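Local structure of extracellular solute-binding protein, family 1 (Bifidobacterium longum subsp. infantis ATCC 15697, 3QUF) at residues A[198-203]-A[285-290]; A[249-254]-A[266-271]. The protein probably binds a solute, perhaps a sugar, outside the cell and delivers it to a membrane transporter, as other family 1 extracellular solute-binding proteins do. All blocks are in the same frame, centred on the assembly; numbering follows the deposited sequence.

Contact 1 of 2, residues A[198-203]-A[285-290]; sequences YGEQGK and PAYSKE
The carboxylate of Glu200 is held by the backbone and side chain of Ser288 and the backbone of Lys289. Glu200 OE2 accepts hydrogen bonds from two backbone amides: Ser288 N, at 2.9 Å, uses its syn lone pair, whereas Lys289 N, 2.8 Å away in a nearly straight bond (173°), comes from above the carboxylate plane. Ser288 OG, turned to Glu200 OE1 by its place between the backbone N and the carbonyl carbon (chi1 76°), donates to it at 2.6 Å, also from above that plane. This is the close-packed part: Glu200 OE1 lies at the edge of the Tyr287 ring, 3.6 Å from CD2, and Ala286 CB touches OE2. Helix 188-199 closes in a Schellman motif, with Gly202 at positive phi, and Glu200 reaches from this end to the loop between strands 279-282 and 295-305. Replacing Glu200 by an alanine would probably leave the Ser288 and Lys289 amides without their shared acceptor. On the exposed side the contact is looser: the extended Lys289 chain runs antiparallel to that of Glu200, until Lys289 NZ donates a hydrogen bond to the Glu200 carbonyl O (2.7 Å), 18° from the carbonyl plane.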
loop_
_atom_site.group_PDB
_atom_site.type_symbol
_atom_site.label_atom_id
_atom_site.label_comp_id
_atom_site.label_asym_id
_atom_site.label_seq_id
_atom_site.Cartn_x
_atom_site.Cartn_y
_atom_site.Cartn_z
ATOM N N TYR A 198 4.894 6.623 13.978
ATOM C CA TYR A 198 6.086 7.094 13.329
ATOM C C TYR A 198 5.954 8.510 12.788
ATOM O O TYR A 198 6.882 9.341 12.941
ATOM C CB TYR A 198 6.430 6.146 12.180
ATOM C CG TYR A 198 6.970 4.787 12.540
ATOM C CD1 TYR A 198 8.046 4.644 13.426
ATOM C CD2 TYR A 198 6.472 3.650 11.921
ATOM C CE1 TYR A 198 8.607 3.410 13.684
ATOM C CE2 TYR A 198 7.046 2.402 12.183
ATOM C CZ TYR A 198 8.127 2.293 13.032
ATOM O OH TYR A 198 8.712 1.052 13.278
ATOM N N GLY A 199 4.819 8.808 12.160
ATOM C CA GLY A 199 4.630 10.083 11.489
ATOM C C GLY A 199 4.614 11.220 12.497
ATOM O O GLY A 199 5.105 12.325 12.204
ATOM N N GLU A 200 4.091 10.956 13.684
ATOM C CA GLU A 200 4.045 11.972 14.744
ATOM C C GLU A 200 5.432 12.363 15.205
ATOM O O GLU A 200 5.601 13.471 15.740
ATOM C CB GLU A 200 3.202 11.486 15.930
ATOM C CG GLU A 200 1.678 11.399 15.627
ATOM C CD GLU A 200 0.873 10.873 16.775
ATOM O OE1 GLU A 200 1.480 10.462 17.797
ATOM O OE2 GLU A 200 -0.374 10.923 16.706
ATOM N N GLN A 201 6.409 11.468 15.018
ATOM C CA GLN A 201 7.807 11.750 15.285
ATOM C C GLN A 201 8.525 12.464 14.152
ATOM O O GLN A 201 9.732 12.679 14.247
ATOM C CB GLN A 201 8.560 10.467 15.539
ATOM C CG GLN A 201 8.014 9.620 16.642
ATOM C CD GLN A 201 8.805 8.347 16.769
ATOM O OE1 GLN A 201 10.010 8.374 17.068
ATOM N NE2 GLN A 201 8.150 7.236 16.594
ATOM N N GLY A 202 7.833 12.763 13.056
ATOM C CA GLY A 202 8.447 13.432 11.893
ATOM C C GLY A 202 8.940 12.500 10.796
ATOM O O GLY A 202 9.529 12.942 9.774
ATOM N N LYS A 203 8.672 11.213 10.945
ATOM C CA LYS A 203 9.088 10.258 9.923
ATOM C C LYS A 203 8.199 10.304 8.692
ATOM O O LYS A 203 7.045 10.707 8.784
ATOM C CB LYS A 203 9.176 8.827 10.490
ATOM C CG LYS A 203 10.240 8.657 11.598
ATOM C CD LYS A 203 10.286 7.197 12.091
ATOM C CE LYS A 203 11.532 6.848 12.949
ATOM N NZ LYS A 203 12.839 6.887 12.147
ATOM N N PRO A 285 -7.556 6.800 13.141
ATOM C CA PRO A 285 -7.269 7.642 14.294
ATOM C C PRO A 285 -5.784 7.710 14.611
ATOM O O PRO A 285 -5.038 6.761 14.391
ATOM C CB PRO A 285 -8.006 6.955 15.437
ATOM C CG PRO A 285 -9.024 6.066 14.777
ATOM C CD PRO A 285 -8.361 5.635 13.516
ATOM N N ALA A 286 -5.361 8.858 15.105
ATOM C CA ALA A 286 -3.975 9.050 15.452
ATOM C C ALA A 286 -3.563 8.270 16.702
ATOM O O ALA A 286 -4.350 8.049 17.625
ATOM C CB ALA A 286 -3.691 10.547 15.679
ATOM N N TYR A 287 -2.291 7.933 16.749
ATOM C CA TYR A 287 -1.686 7.361 17.953
ATOM C C TYR A 287 -1.801 8.287 19.162
ATOM O O TYR A 287 -2.160 7.830 20.219
ATOM C CB TYR A 287 -0.255 7.038 17.640
ATOM C CG TYR A 287 0.571 6.493 18.759
ATOM C CD1 TYR A 287 0.443 5.162 19.152
ATOM C CD2 TYR A 287 1.538 7.274 19.367
ATOM C CE1 TYR A 287 1.232 4.639 20.167
ATOM C CE2 TYR A 287 2.368 6.746 20.375
ATOM C CZ TYR A 287 2.186 5.433 20.766
ATOM O OH TYR A 287 3.009 4.877 21.728
ATOM N N SER A 288 -1.555 9.586 18.995
ATOM C CA SER A 288 -1.600 10.524 20.130
ATOM C C SER A 288 -1.999 11.961 19.838
ATOM O O SER A 288 -2.595 12.613 20.723
ATOM C CB SER A 288 -0.253 10.534 20.882
ATOM O OG SER A 288 0.734 11.253 20.176
ATOM N N LYS A 289 -1.669 12.481 18.656
ATOM C CA LYS A 289 -1.873 13.897 18.331
ATOM C C LYS A 289 -3.183 14.161 17.590
ATOM O O LYS A 289 -3.666 13.312 16.816
ATOM C CB LYS A 289 -0.714 14.418 17.503
ATOM C CG LYS A 289 0.653 14.249 18.177
ATOM C CD LYS A 289 1.778 14.878 17.361
ATOM C CE LYS A 289 3.119 14.901 18.124
ATOM N NZ LYS A 289 4.264 15.296 17.217
ATOM N N GLU A 290 -3.754 15.347 17.815
ATOM C CA GLU A 290 -5.049 15.677 17.196
ATOM C C GLU A 290 -4.947 15.721 15.665
ATOM O O GLU A 290 -5.948 15.577 14.985
ATOM C CB GLU A 290 -5.625 16.993 17.747
ATOM C CG GLU A 290 -6.271 16.824 19.134
ATOM C CD GLU A 290 -7.656 16.170 19.070
ATOM O OE1 GLU A 290 -8.558 16.760 18.424
ATOM O OE2 GLU A 290 -7.848 15.094 19.693
#

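Contact 2 of 2, residues A[249-254]-A[266-271]; sequences QVKQEF and PWDLPD
Lys251 reaches from helix 247-255 to two aspartates, Asp268 and Asp271, and its ammonium group forms a salt bridge with each. The lysine and Asp268 approach from opposite directions, while Asp271 crosses the lysine chain at about a right angle. With CG anti to the backbone N (chi1 180°), the lysine first extends outward from its helix; a bend at chi3 (76°) then turns its end so that NZ can meet both acids. Lys251 NZ stands 2.8 Å from Asp268 OD1, well above that carboxylate plane, whereas Asp271 OD2, also 2.8 Å from NZ, offers its anti lone pair. The lysine methylenes also touch the acids: Lys251 CD lies 3.6 Å from Asp268 CG, and CE 3.6 Å from Asp271 OD2. This three-residue salt-bridge network joins helix 247-255 to the 3-10 turn 266-268 and the start of helix 269-274, two elements linked in sequence by strand 259-264 of the large mixed sheet. Asp268 is buried, and its other oxygen, OD2, takes a hydrogen bond with Ser264 OG, so both carboxylate oxygens have a partner and the group's rotation is restrained. Asp271 lies on the exposed side, and its salt bridge is therefore probably more weakened by solvent than that of Asp268. Elsewhere on the same helix, Val250 and Phe254 pack on Met262 of strand 259-264, which Asp268 also touches.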
loop_
_atom_site.group_PDB
_atom_site.type_symbol
_atom_site.label_atom_id
_atom_site.label_comp_id
_atom_site.label_asym_id
_atom_site.label_seq_id
_atom_site.Cartn_x
_atom_site.Cartn_y
_atom_site.Cartn_z
ATOM N N GLN A 249 -17.175 -10.883 4.481
ATOM C CA GLN A 249 -18.077 -10.961 5.637
ATOM C C GLN A 249 -18.160 -9.628 6.396
ATOM O O GLN A 249 -19.234 -9.194 6.821
ATOM C CB GLN A 249 -17.656 -12.084 6.593
ATOM C CG GLN A 249 -18.014 -13.500 6.086
ATOM C CD GLN A 249 -17.398 -14.579 6.955
ATOM O OE1 GLN A 249 -16.199 -14.547 7.258
ATOM N NE2 GLN A 249 -18.219 -15.552 7.349
ATOM N N VAL A 250 -17.031 -8.960 6.547
ATOM C CA VAL A 250 -17.033 -7.651 7.163
ATOM C C VAL A 250 -17.896 -6.685 6.347
ATOM O O VAL A 250 -18.736 -5.973 6.908
ATOM C CB VAL A 250 -15.597 -7.126 7.362
ATOM C CG1 VAL A 250 -15.580 -5.677 7.795
ATOM C CG2 VAL A 250 -14.904 -7.988 8.416
ATOM N N LYS A 251 -17.711 -6.708 5.043
ATOM C CA LYS A 251 -18.427 -5.800 4.152
ATOM C C LYS A 251 -19.932 -6.047 4.224
ATOM O O LYS A 251 -20.724 -5.115 4.257
ATOM C CB LYS A 251 -17.930 -5.911 2.718
ATOM C CG LYS A 251 -18.674 -4.960 1.749
ATOM C CD LYS A 251 -17.924 -4.644 0.473
ATOM C CE LYS A 251 -17.946 -5.769 -0.512
ATOM N NZ LYS A 251 -17.299 -5.339 -1.809
ATOM N N GLN A 252 -20.308 -7.318 4.280
ATOM C CA GLN A 252 -21.708 -7.699 4.429
ATOM C C GLN A 252 -22.308 -7.148 5.715
ATOM O O GLN A 252 -23.416 -6.646 5.693
ATOM C CB GLN A 252 -21.827 -9.215 4.353
ATOM C CG GLN A 252 -21.854 -9.712 2.926
ATOM C CD GLN A 252 -23.260 -9.579 2.301
ATOM O OE1 GLN A 252 -24.248 -9.399 3.008
ATOM N NE2 GLN A 252 -23.331 -9.636 0.973
ATOM N N GLU A 253 -21.586 -7.208 6.836
ATOM C CA GLU A 253 -22.093 -6.608 8.069
ATOM C C GLU A 253 -22.284 -5.092 7.952
ATOM O O GLU A 253 -23.217 -4.531 8.515
ATOM C CB GLU A 253 -21.181 -6.921 9.259
ATOM C CG GLU A 253 -21.225 -8.370 9.715
ATOM C CD GLU A 253 -22.618 -8.795 10.074
ATOM O OE1 GLU A 253 -23.157 -8.242 11.057
ATOM O OE2 GLU A 253 -23.185 -9.648 9.350
ATOM N N PHE A 254 -21.373 -4.423 7.243
ATOM C CA PHE A 254 -21.486 -2.974 7.053
ATOM C C PHE A 254 -22.742 -2.602 6.222
ATOM O O PHE A 254 -23.556 -1.772 6.635
ATOM C CB PHE A 254 -20.204 -2.437 6.423
ATOM C CG PHE A 254 -20.104 -0.953 6.429
ATOM C CD1 PHE A 254 -19.741 -0.274 7.580
ATOM C CD2 PHE A 254 -20.396 -0.230 5.288
ATOM C CE1 PHE A 254 -19.651 1.107 7.599
ATOM C CE2 PHE A 254 -20.319 1.147 5.292
ATOM C CZ PHE A 254 -19.931 1.816 6.433
ATOM N N PRO A 266 -11.094 2.265 -2.226
ATOM C CA PRO A 266 -11.918 2.735 -3.336
ATOM C C PRO A 266 -12.639 1.605 -4.075
ATOM O O PRO A 266 -13.724 1.814 -4.680
ATOM C CB PRO A 266 -10.889 3.415 -4.234
ATOM C CG PRO A 266 -9.876 3.943 -3.286
ATOM C CD PRO A 266 -9.766 2.889 -2.214
ATOM N N TRP A 267 -12.012 0.434 -4.058
ATOM C CA TRP A 267 -12.592 -0.796 -4.656
ATOM C C TRP A 267 -14.002 -1.138 -4.148
ATOM O O TRP A 267 -14.823 -1.741 -4.887
ATOM C CB TRP A 267 -11.608 -1.984 -4.466
ATOM C CG TRP A 267 -11.167 -2.235 -3.015
ATOM C CD1 TRP A 267 -11.783 -3.033 -2.100
ATOM C CD2 TRP A 267 -10.020 -1.685 -2.359
ATOM N NE1 TRP A 267 -11.101 -3.004 -0.900
ATOM C CE2 TRP A 267 -10.018 -2.178 -1.036
ATOM C CE3 TRP A 267 -9.004 -0.808 -2.756
ATOM C CZ2 TRP A 267 -9.035 -1.829 -0.119
ATOM C CZ3 TRP A 267 -8.024 -0.466 -1.844
ATOM C CH2 TRP A 267 -8.057 -0.977 -0.537
ATOM N N ASP A 268 -14.331 -0.778 -2.909
ATOM C CA ASP A 268 -15.663 -1.026 -2.346
ATOM C C ASP A 268 -16.685 0.093 -2.556
ATOM O O ASP A 268 -17.809 -0.015 -2.107
ATOM C CB ASP A 268 -15.564 -1.297 -0.849
ATOM C CG ASP A 268 -15.097 -2.711 -0.537
ATOM O OD1 ASP A 268 -15.189 -3.584 -1.427
ATOM O OD2 ASP A 268 -14.685 -2.955 0.621
ATOM N N LEU A 269 -16.305 1.180 -3.212
ATOM C CA LEU A 269 -17.225 2.321 -3.303
ATOM C C LEU A 269 -18.502 1.987 -4.050
ATOM O O LEU A 269 -19.565 2.430 -3.653
ATOM C CB LEU A 269 -16.572 3.503 -3.990
ATOM C CG LEU A 269 -15.825 4.397 -3.029
ATOM C CD1 LEU A 269 -14.953 5.332 -3.863
ATOM C CD2 LEU A 269 -16.841 5.164 -2.160
ATOM N N PRO A 270 -18.399 1.221 -5.132
ATOM C CA PRO A 270 -19.622 0.915 -5.883
ATOM C C PRO A 270 -20.658 0.159 -5.061
ATOM O O PRO A 270 -21.846 0.493 -5.079
ATOM C CB PRO A 270 -19.110 0.048 -7.023
ATOM C CG PRO A 270 -17.767 0.520 -7.267
ATOM C CD PRO A 270 -17.200 0.842 -5.899
ATOM N N ASP A 271 -20.198 -0.833 -4.297
ATOM C CA ASP A 271 -21.093 -1.563 -3.395
ATOM C C ASP A 271 -21.637 -0.680 -2.263
ATOM O O ASP A 271 -22.805 -0.806 -1.881
ATOM C CB ASP A 271 -20.411 -2.819 -2.831
ATOM C CG ASP A 271 -20.157 -3.909 -3.903
ATOM O OD1 ASP A 271 -20.890 -3.968 -4.911
ATOM O OD2 ASP A 271 -19.209 -4.713 -3.719
#

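The two contacts lie about 28 Å apart between centres, with nearest atoms about 14 Å apart, and do not touch. Along the chain contact 2 is nested within contact 1: helix 188-199 leads into the first segment of contact 1, helices 247-255 and 269-274 follow with contact 2, and the loop after strand 279-282 completes contact 1. The large mixed sheet ties part of them together: strands 259-264 and 279-282 both pair with strand 135-144. Contact 1 is a surface link that closes a long excursion, its segments 82 residues apart; contact 2, partly buried and local, links a helix to a 3-10 turn and the start of the next helix, 12 residues on. Both belong to the probable solute-binding fold.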